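Local coordinates for glutamine amidotransferase type-2 domain-containing protein (Pseudomonas aeruginosa PAO1, PDB 1TE5) that is of unknown function but, as a predicted class-II glutamine amidotransferase, probably releases ammonia from the side-chain amide of glutamine, at residues Glu146-Val150 with Glu151-Pro155. Numbering follows the deposited sequence.
Sequences EPVPV and EVLLP
Val148 and Val152 meet across the start of helix 150-165 and show how a residue just ahead of a helix can pack back on its first turn. The two side chains cross at about a right angle, with Val148 CG2 pressed against Val152 CG1 at 3.4 Å, tighter than usual van der Waals contact. Chi1 of Val152 (-174°) sets CG1 opposite the backbone N and turns it to Val148, while CG2 lies beside Pro149, whose ring runs alongside and points the same way. The other branch of Val148, CG1, reaches on to Leu153, 3.8 Å from its CB. Leu153 CG is turned between its own N and carbonyl carbon (chi1 76°), and from there CD2 comes within 3.5 Å of the carbonyl O of Val148.

Next to these side chains, the carbonyl of Pro149 takes two weak hydrogen bonds, a bent one from Val152 N (3.1 Å to Pro149 O, 132°) and a longer, straighter one from Leu153 N (3.4 Å to Pro149 O). Phe144 adds to the patch by touching Val152 and Leu153, whereas Val150 and Leu154 rest on strand 243-247 through Leu245. Val148 and Leu153, five residues apart, thus form a hydrophobic staple across the helix N-terminus, with Val152 packing beside it, where the 144-149 loop joins a helix packed on a beta-sheet.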
ATOM      1  N   GLU A 146      -0.814 -10.701 -22.265  1.00 54.35           N
ATOM      2  CA  GLU A 146      -2.210 -10.571 -21.878  1.00 55.21           C
ATOM      3  C   GLU A 146      -2.576 -11.560 -20.774  1.00 55.44           C
ATOM      4  O   GLU A 146      -1.987 -12.641 -20.679  1.00 54.49           O
ATOM      5  CB  GLU A 146      -3.122 -10.778 -23.092  1.00 57.08           C
ATOM      6  CG  GLU A 146      -3.013  -9.684 -24.149  1.00 57.10           C
ATOM      7  CD  GLU A 146      -3.253  -8.286 -23.584  1.00 56.42           C
ATOM      8  OE1 GLU A 146      -4.373  -8.008 -23.100  1.00 57.07           O
ATOM      9  OE2 GLU A 146      -2.316  -7.463 -23.627  1.00 53.55           O
ATOM     10  N   PRO A 147      -3.532 -11.179 -19.904  1.00 55.52           N
ATOM     11  CA  PRO A 147      -4.002 -12.009 -18.796  1.00 56.04           C
ATOM     12  C   PRO A 147      -4.251 -13.440 -19.249  1.00 55.74           C
ATOM     13  O   PRO A 147      -4.943 -13.685 -20.239  1.00 57.36           O
ATOM     14  CB  PRO A 147      -5.297 -11.313 -18.393  1.00 56.64           C
ATOM     15  CG  PRO A 147      -4.935  -9.887 -18.555  1.00 55.60           C
ATOM     16  CD  PRO A 147      -4.221  -9.876 -19.894  1.00 56.72           C
ATOM     17  N   VAL A 148      -3.678 -14.376 -18.508  1.00 54.62           N
ATOM     18  CA  VAL A 148      -3.799 -15.787 -18.823  1.00 52.69           C
ATOM     19  C   VAL A 148      -4.165 -16.548 -17.532  1.00 51.94           C
ATOM     20  O   VAL A 148      -3.771 -16.136 -16.433  1.00 52.29           O
ATOM     21  CB  VAL A 148      -2.459 -16.282 -19.446  1.00 54.36           C
ATOM     22  CG1 VAL A 148      -1.475 -16.736 -18.374  1.00 52.64           C
ATOM     23  CG2 VAL A 148      -2.709 -17.345 -20.487  1.00 57.10           C
ATOM     24  N   PRO A 149      -5.007 -17.597 -17.632  1.00 49.56           N
ATOM     25  CA  PRO A 149      -5.394 -18.369 -16.446  1.00 46.73           C
ATOM     26  C   PRO A 149      -4.177 -18.865 -15.657  1.00 44.43           C
ATOM     27  O   PRO A 149      -3.089 -19.015 -16.209  1.00 42.41           O
ATOM     28  CB  PRO A 149      -6.211 -19.501 -17.045  1.00 48.00           C
ATOM     29  CG  PRO A 149      -6.906 -18.810 -18.179  1.00 47.78           C
ATOM     30  CD  PRO A 149      -5.764 -18.055 -18.812  1.00 50.12           C
ATOM     31  N   VAL A 150      -4.382 -19.130 -14.371  1.00 44.06           N
ATOM     32  CA  VAL A 150      -3.313 -19.556 -13.460  1.00 41.51           C
ATOM     33  C   VAL A 150      -2.427 -20.707 -13.922  1.00 38.88           C
ATOM     34  O   VAL A 150      -1.208 -20.648 -13.779  1.00 34.78           O
ATOM     35  CB  VAL A 150      -3.854 -19.928 -12.050  1.00 40.30           C
ATOM     36  CG1 VAL A 150      -2.866 -19.487 -10.999  1.00 37.85           C
ATOM     37  CG2 VAL A 150      -5.222 -19.316 -11.800  1.00 44.64           C
ATOM     38  N   GLU A 151      -3.054 -21.775 -14.401  1.00 39.71           N
ATOM     39  CA  GLU A 151      -2.324 -22.949 -14.849  1.00 42.28           C
ATOM     40  C   GLU A 151      -1.340 -22.641 -15.954  1.00 42.71           C
ATOM     41  O   GLU A 151      -0.310 -23.307 -16.069  1.00 43.57           O
ATOM     42  CB  GLU A 151      -3.281 -24.042 -15.317  1.00 47.11           C
ATOM     43  CG  GLU A 151      -4.015 -24.778 -14.203  1.00 53.10           C
ATOM     44  CD  GLU A 151      -5.102 -23.955 -13.543  1.00 58.40           C
ATOM     45  OE1 GLU A 151      -5.615 -24.434 -12.512  1.00 59.81           O
ATOM     46  OE2 GLU A 151      -5.449 -22.855 -14.043  1.00 60.37           O
ATOM     47  N   VAL A 152      -1.687 -21.673 -16.797  1.00 40.73           N
ATOM     48  CA  VAL A 152      -0.822 -21.273 -17.902  1.00 44.77           C
ATOM     49  C   VAL A 152       0.444 -20.586 -17.386  1.00 43.31           C
ATOM     50  O   VAL A 152       1.559 -20.967 -17.757  1.00 42.89           O
ATOM     51  CB  VAL A 152      -1.544 -20.319 -18.885  1.00 47.55           C
ATOM     52  CG1 VAL A 152      -0.662 -20.045 -20.092  1.00 48.35           C
ATOM     53  CG2 VAL A 152      -2.871 -20.916 -19.321  1.00 48.49           C
ATOM     54  N   LEU A 153       0.270 -19.566 -16.550  1.00 40.43           N
ATOM     55  CA  LEU A 153       1.414 -18.847 -15.999  1.00 40.39           C
ATOM     56  C   LEU A 153       2.106 -19.590 -14.851  1.00 38.16           C
ATOM     57  O   LEU A 153       3.113 -19.121 -14.332  1.00 39.72           O
ATOM     58  CB  LEU A 153       0.995 -17.445 -15.548  1.00 39.70           C
ATOM     59  CG  LEU A 153       0.218 -17.325 -14.240  1.00 42.10           C
ATOM     60  CD1 LEU A 153       1.140 -16.792 -13.158  1.00 46.48           C
ATOM     61  CD2 LEU A 153      -0.957 -16.389 -14.432  1.00 43.67           C
ATOM     62  N   LEU A 154       1.564 -20.736 -14.449  1.00 36.94           N
ATOM     63  CA  LEU A 154       2.151 -21.519 -13.364  1.00 37.75           C
ATOM     64  C   LEU A 154       3.577 -21.984 -13.666  1.00 38.47           C
ATOM     65  O   LEU A 154       4.454 -21.868 -12.809  1.00 36.89           O
ATOM     66  CB  LEU A 154       1.274 -22.729 -13.025  1.00 39.96           C
ATOM     67  CG  LEU A 154       0.796 -22.919 -11.582  1.00 39.60           C
ATOM     68  CD1 LEU A 154      -0.118 -24.135 -11.501  1.00 34.21           C
ATOM     69  CD2 LEU A 154       1.983 -23.080 -10.651  1.00 38.21           C
ATOM     70  N   PRO A 155       3.827 -22.541 -14.873  1.00 38.99           N
ATOM     71  CA  PRO A 155       5.175 -23.007 -15.218  1.00 37.56           C
ATOM     72  C   PRO A 155       6.250 -21.936 -15.103  1.00 38.75           C
ATOM     73  O   PRO A 155       7.364 -22.228 -14.675  1.00 40.04           O
ATOM     74  CB  PRO A 155       5.011 -23.479 -16.659  1.00 37.71           C
ATOM     75  CG  PRO A 155       3.609 -23.980 -16.682  1.00 36.69           C
ATOM     76  CD  PRO A 155       2.878 -22.886 -15.948  1.00 36.62           C
TER